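Local structure of 3-phosphoshikimate 1-carboxyvinyltransferase (Streptomyces sviceus, 7M0O) at residues S227-A231 / D295-T299; C324-C330 / S362-I368. The protein probably catalyses transfer of the enolpyruvyl group of phosphoenolpyruvate to shikimate-3-phosphate, the sixth step of the seven-step route to chorismate. All blocks are in the same frame, centred on the assembly; numbering follows the deposited sequence.

In the fold
The two contacts show how loop closures in series can build one pocket. Followed from the N terminus, the chain is a little past its midpoint when helix 223-235 opens contact 1, which closes after 63 intervening residues, when the chain returns through helix 257-263 and strand 286-289 to the start of helix 297-303. Contact 2 then opens at the head of helix 326-336 and closes, after strands 340-344 and 347-351, at the head of helix 366-375. The loops neither nest nor cross, yet their centres lie about 13 Å apart and the contacts touch: Pro298 packs on Cys330, and Asp295 makes a weak, long ion pair with Arg326. Four helices of one lobe thereby meet beside the predicted substrate site.

Contact 1: residues S227-A231 / D295-T299; sequences SYFFA and DTMPT
Ser227 and Thr299 meet hydroxyl to hydroxyl where helix 223-235 lies against the first turn of helix 297-303, Ser227 OG and Thr299 OG1 being 3.0 Å apart, close enough for a hydrogen bond, though Thr299 may give its one proton to a different acceptor. Ser227 OG is also bonded to Ser224 O, one turn back on its own helix. A bridging water extends this polar row: it donates to Asp295 O at 2.7 Å and is hydrogen-bonded to Thr299 OG1 and Tyr228 OH, each at 2.8 Å. Tyr228 OH has a further hydrogen-bond partner in Arg367, predicted to bind phosphoenolpyruvate.

The remaining touches are apolar or van der Waals. With chi1 at -46°, Thr299 keeps OG1 beside its backbone N, in the polar row, and swings the CG2 methyl to Ala231 CB at 3.7 Å. Thr296 CG2 rests 3.8 Å from Ser227 CB. The Tyr228 side chain crosses that of Thr299 at about a right angle, its CE1 coming within 3.2 Å of Thr299 OG1, and Ser227 OG sits over the centre of one face of the ring.

Thr299 thus works with two ends, a methyl for packing and a hydroxyl that faces the water and Ser227 OG. Because that water joins Tyr228 to the carbonyl of Asp295, the predicted proton acceptor, the chemistry is consistent with second-shell positioning of both Arg367 and the backbone at Asp295.

Contact 2: residues C324-C330 / S362-I368; sequences CDRLEAC and SYGDHRI. With PO4 (phosphate ion), chain B.
Cys324 and Tyr363 pair at 6.4 Å between CA atoms, where the loops entering two helices meet; five or six residues on, Cys330 CA and Ile368 CA are 7.2 Å apart. A type I' turn from Ser362 to Asp365 leads into the second helix. Asp325 and Asp365 occupy the N-caps, accepting from Glu328 N and Arg367 N.

Ile368 CD1 touches Ala329 CB and Cys330 SG, and Ala329 CB also meets the Tyr363 ring. The extended Arg326 chain carries its NE to Asp365 OD2, on the syn side, in a nearly straight salt bridge (2.7 Å, 177°); NH2 adds a weak bond to OD1. Cys324 SG comes within 3.0 Å of that same Asp365 OD2. The carboxylate is turned 53° from the guanidinium, over one face of which lies Arg367 CG, 3.4 Å from NH2. In a phosphate, probably from the crystallisation liquor, O2 accepts from Arg326 NH1, Arg326 NH2 and Arg367 NE, and O3 from His366 NE2 and Arg367 NH2. A leucine in place of Arg326 would probably leave Asp365 without its salt-bridge mate and deprive O2 of two donors.

Asp365 both caps a helix and steadies an anion-binding arginine, as suits the predicted phosphoenolpyruvate site.

Contact 1: residues S227-A231 / D295-T299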
# COMPACT_ATOMS: atom_id res chain seq x y z
N SER A 227 -3.85 -6.77 -10.13
CA SER A 227 -4.49 -8.07 -10.25
C SER A 227 -5.62 -8.03 -11.26
O SER A 227 -5.83 -9.01 -11.98
CB SER A 227 -5.01 -8.57 -8.89
OG SER A 227 -6.19 -7.91 -8.45
N TYR A 228 -6.34 -6.90 -11.35
CA TYR A 228 -7.46 -6.81 -12.27
C TYR A 228 -6.99 -6.81 -13.71
O TYR A 228 -7.66 -7.39 -14.58
CB TYR A 228 -8.31 -5.56 -11.99
CG TYR A 228 -8.61 -5.45 -10.52
CD1 TYR A 228 -9.52 -6.32 -9.93
CD2 TYR A 228 -7.93 -4.54 -9.72
CE1 TYR A 228 -9.77 -6.26 -8.57
CE2 TYR A 228 -8.18 -4.47 -8.35
CZ TYR A 228 -9.09 -5.34 -7.80
OH TYR A 228 -9.31 -5.28 -6.45
N PHE A 229 -5.83 -6.22 -13.98
CA PHE A 229 -5.34 -6.15 -15.35
C PHE A 229 -4.71 -7.48 -15.75
O PHE A 229 -4.94 -7.97 -16.86
CB PHE A 229 -4.39 -4.95 -15.48
CG PHE A 229 -5.07 -3.61 -15.26
CD1 PHE A 229 -5.48 -2.83 -16.33
CD2 PHE A 229 -5.39 -3.19 -13.98
CE1 PHE A 229 -6.15 -1.62 -16.12
CE2 PHE A 229 -6.08 -2.01 -13.76
CZ PHE A 229 -6.46 -1.22 -14.84
N PHE A 230 -4.01 -8.14 -14.81
CA PHE A 230 -3.52 -9.49 -15.03
C PHE A 230 -4.68 -10.47 -15.30
O PHE A 230 -4.59 -11.32 -16.18
CB PHE A 230 -2.71 -9.97 -13.82
CG PHE A 230 -1.34 -9.33 -13.67
CD1 PHE A 230 -0.53 -9.05 -14.76
CD2 PHE A 230 -0.85 -9.07 -12.41
CE1 PHE A 230 0.75 -8.50 -14.57
CE2 PHE A 230 0.43 -8.53 -12.21
CZ PHE A 230 1.22 -8.25 -13.29
N ALA A 231 -5.77 -10.37 -14.51
CA ALA A 231 -6.92 -11.25 -14.69
C ALA A 231 -7.59 -11.06 -16.05
O ALA A 231 -8.00 -12.04 -16.70
CB ALA A 231 -7.95 -11.02 -13.58
N ASP A 295 -6.87 -9.93 -0.53
CA ASP A 295 -7.44 -8.79 -1.25
C ASP A 295 -7.72 -9.12 -2.72
O ASP A 295 -8.48 -8.38 -3.37
CB ASP A 295 -6.51 -7.59 -1.15
CG ASP A 295 -6.57 -6.91 0.24
OD1 ASP A 295 -7.49 -7.20 1.03
OD2 ASP A 295 -5.69 -6.07 0.54
N THR A 296 -7.11 -10.18 -3.27
CA THR A 296 -7.37 -10.61 -4.64
C THR A 296 -8.36 -11.76 -4.73
O THR A 296 -8.67 -12.22 -5.85
CB THR A 296 -6.06 -11.01 -5.37
OG1 THR A 296 -5.48 -12.20 -4.81
CG2 THR A 296 -5.06 -9.87 -5.33
N MET A 297 -8.91 -12.22 -3.60
CA MET A 297 -10.00 -13.19 -3.67
C MET A 297 -11.13 -12.72 -4.58
O MET A 297 -11.59 -13.54 -5.40
CB MET A 297 -10.52 -13.51 -2.26
CG MET A 297 -11.75 -14.43 -2.27
SD MET A 297 -13.34 -13.63 -2.59
CE MET A 297 -13.52 -12.60 -1.12
N PRO A 298 -11.60 -11.47 -4.53
CA PRO A 298 -12.67 -11.07 -5.46
C PRO A 298 -12.23 -11.09 -6.90
O PRO A 298 -13.05 -11.36 -7.78
CB PRO A 298 -13.07 -9.66 -4.99
CG PRO A 298 -12.65 -9.65 -3.49
CD PRO A 298 -11.37 -10.46 -3.48
N THR A 299 -10.95 -10.81 -7.17
CA THR A 299 -10.46 -10.84 -8.54
C THR A 299 -10.64 -12.22 -9.15
O THR A 299 -11.02 -12.36 -10.32
CB THR A 299 -8.99 -10.41 -8.59
OG1 THR A 299 -8.82 -9.23 -7.78
CG2 THR A 299 -8.58 -10.09 -10.02
O HOH W 1 -9.91 -7.84 -5.63

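Contact 2: residues C324-C330 / S362-I368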
# COMPACT_ATOMS: atom_id res chain seq x y z
N CYS A 324 -16.99 -4.43 4.34
CA CYS A 324 -18.10 -5.27 3.92
C CYS A 324 -17.62 -6.71 3.93
O CYS A 324 -16.41 -6.98 3.82
CB CYS A 324 -18.64 -4.86 2.51
SG CYS A 324 -17.70 -5.33 0.99
N ASP A 325 -18.55 -7.64 4.11
CA ASP A 325 -18.24 -9.06 3.99
C ASP A 325 -18.03 -9.34 2.50
O ASP A 325 -18.99 -9.44 1.74
CB ASP A 325 -19.34 -9.92 4.60
CG ASP A 325 -19.00 -11.42 4.60
OD1 ASP A 325 -18.29 -11.87 3.68
OD2 ASP A 325 -19.45 -12.16 5.52
N ARG A 326 -16.77 -9.48 2.09
CA ARG A 326 -16.45 -9.63 0.67
C ARG A 326 -16.78 -11.01 0.14
O ARG A 326 -17.06 -11.15 -1.06
CB ARG A 326 -14.97 -9.34 0.41
CG ARG A 326 -14.61 -7.88 0.46
CD ARG A 326 -13.13 -7.65 0.23
NE ARG A 326 -12.85 -6.22 0.17
CZ ARG A 326 -11.64 -5.68 0.22
NH1 ARG A 326 -10.56 -6.43 0.33
NH2 ARG A 326 -11.51 -4.36 0.13
N LEU A 327 -16.75 -12.02 1.00
CA LEU A 327 -17.19 -13.35 0.62
C LEU A 327 -18.67 -13.33 0.26
O LEU A 327 -19.06 -13.75 -0.83
CB LEU A 327 -16.89 -14.34 1.75
CG LEU A 327 -16.81 -15.84 1.42
CD1 LEU A 327 -15.99 -16.64 2.45
CD2 LEU A 327 -18.20 -16.43 1.29
N GLU A 328 -19.51 -12.75 1.13
CA GLU A 328 -20.94 -12.69 0.83
C GLU A 328 -21.22 -11.79 -0.36
O GLU A 328 -22.14 -12.07 -1.15
CB GLU A 328 -21.72 -12.21 2.04
CG GLU A 328 -21.75 -13.18 3.21
CD GLU A 328 -22.51 -14.46 2.91
OE1 GLU A 328 -23.51 -14.44 2.15
OE2 GLU A 328 -22.10 -15.51 3.43
N ALA A 329 -20.49 -10.68 -0.49
CA ALA A 329 -20.72 -9.75 -1.59
C ALA A 329 -20.39 -10.38 -2.94
O ALA A 329 -21.11 -10.19 -3.92
CB ALA A 329 -19.90 -8.47 -1.39
N CYS A 330 -19.31 -11.17 -3.00
CA CYS A 330 -19.00 -11.90 -4.22
C CYS A 330 -20.10 -12.91 -4.55
O CYS A 330 -20.52 -13.02 -5.70
CB CYS A 330 -17.64 -12.59 -4.08
SG CYS A 330 -16.25 -11.44 -4.30
N SER A 362 -22.19 -2.88 -4.79
CA SER A 362 -20.79 -2.71 -4.42
C SER A 362 -20.54 -2.74 -2.92
O SER A 362 -19.42 -3.09 -2.50
CB SER A 362 -20.27 -1.41 -5.04
OG SER A 362 -20.70 -0.29 -4.29
N TYR A 363 -21.52 -2.37 -2.09
CA TYR A 363 -21.31 -2.13 -0.66
C TYR A 363 -20.25 -1.05 -0.41
O TYR A 363 -19.64 -1.00 0.67
CB TYR A 363 -20.96 -3.42 0.10
CG TYR A 363 -22.11 -4.40 0.15
CD1 TYR A 363 -23.09 -4.31 1.13
CD2 TYR A 363 -22.24 -5.41 -0.81
CE1 TYR A 363 -24.16 -5.19 1.17
CE2 TYR A 363 -23.31 -6.30 -0.78
CZ TYR A 363 -24.26 -6.19 0.21
OH TYR A 363 -25.33 -7.06 0.24
N GLY A 364 -20.02 -0.18 -1.40
CA GLY A 364 -18.98 0.83 -1.34
C GLY A 364 -17.57 0.30 -1.42
O GLY A 364 -16.62 1.05 -1.17
N ASP A 365 -17.42 -0.98 -1.78
CA ASP A 365 -16.12 -1.66 -1.77
C ASP A 365 -15.45 -1.58 -3.14
O ASP A 365 -15.95 -2.15 -4.12
CB ASP A 365 -16.30 -3.13 -1.36
CG ASP A 365 -14.98 -3.78 -0.98
OD1 ASP A 365 -13.98 -3.57 -1.69
OD2 ASP A 365 -14.96 -4.50 0.03
N HIS A 366 -14.31 -0.88 -3.18
CA HIS A 366 -13.55 -0.69 -4.42
C HIS A 366 -13.20 -2.01 -5.11
O HIS A 366 -13.23 -2.09 -6.35
CB HIS A 366 -12.27 0.10 -4.12
CG HIS A 366 -11.47 -0.41 -2.95
ND1 HIS A 366 -11.99 -0.49 -1.67
CD2 HIS A 366 -10.20 -0.84 -2.87
CE1 HIS A 366 -11.06 -0.96 -0.86
NE2 HIS A 366 -9.96 -1.18 -1.56
N ARG A 367 -12.87 -3.05 -4.34
CA ARG A 367 -12.49 -4.32 -4.95
C ARG A 367 -13.68 -5.08 -5.55
O ARG A 367 -13.50 -5.84 -6.49
CB ARG A 367 -11.77 -5.20 -3.93
CG ARG A 367 -10.65 -4.44 -3.20
CD ARG A 367 -9.37 -5.24 -3.08
NE ARG A 367 -8.34 -4.38 -2.49
CZ ARG A 367 -7.46 -3.68 -3.20
NH1 ARG A 367 -7.47 -3.74 -4.53
NH2 ARG A 367 -6.59 -2.90 -2.58
N ILE A 368 -14.90 -4.88 -5.03
CA ILE A 368 -16.06 -5.48 -5.69
C ILE A 368 -16.28 -4.83 -7.06
O ILE A 368 -16.54 -5.53 -8.05
CB ILE A 368 -17.31 -5.37 -4.80
CG1 ILE A 368 -17.09 -6.09 -3.46
CG2 ILE A 368 -18.55 -5.94 -5.52
CD1 ILE A 368 -16.76 -7.59 -3.59
P PO4 B . -8.00 -3.06 0.99
O1 PO4 B . -6.69 -3.63 1.45
O2 PO4 B . -8.76 -4.17 0.30
O3 PO4 B . -7.72 -1.92 0.04
O4 PO4 B . -8.73 -2.58 2.21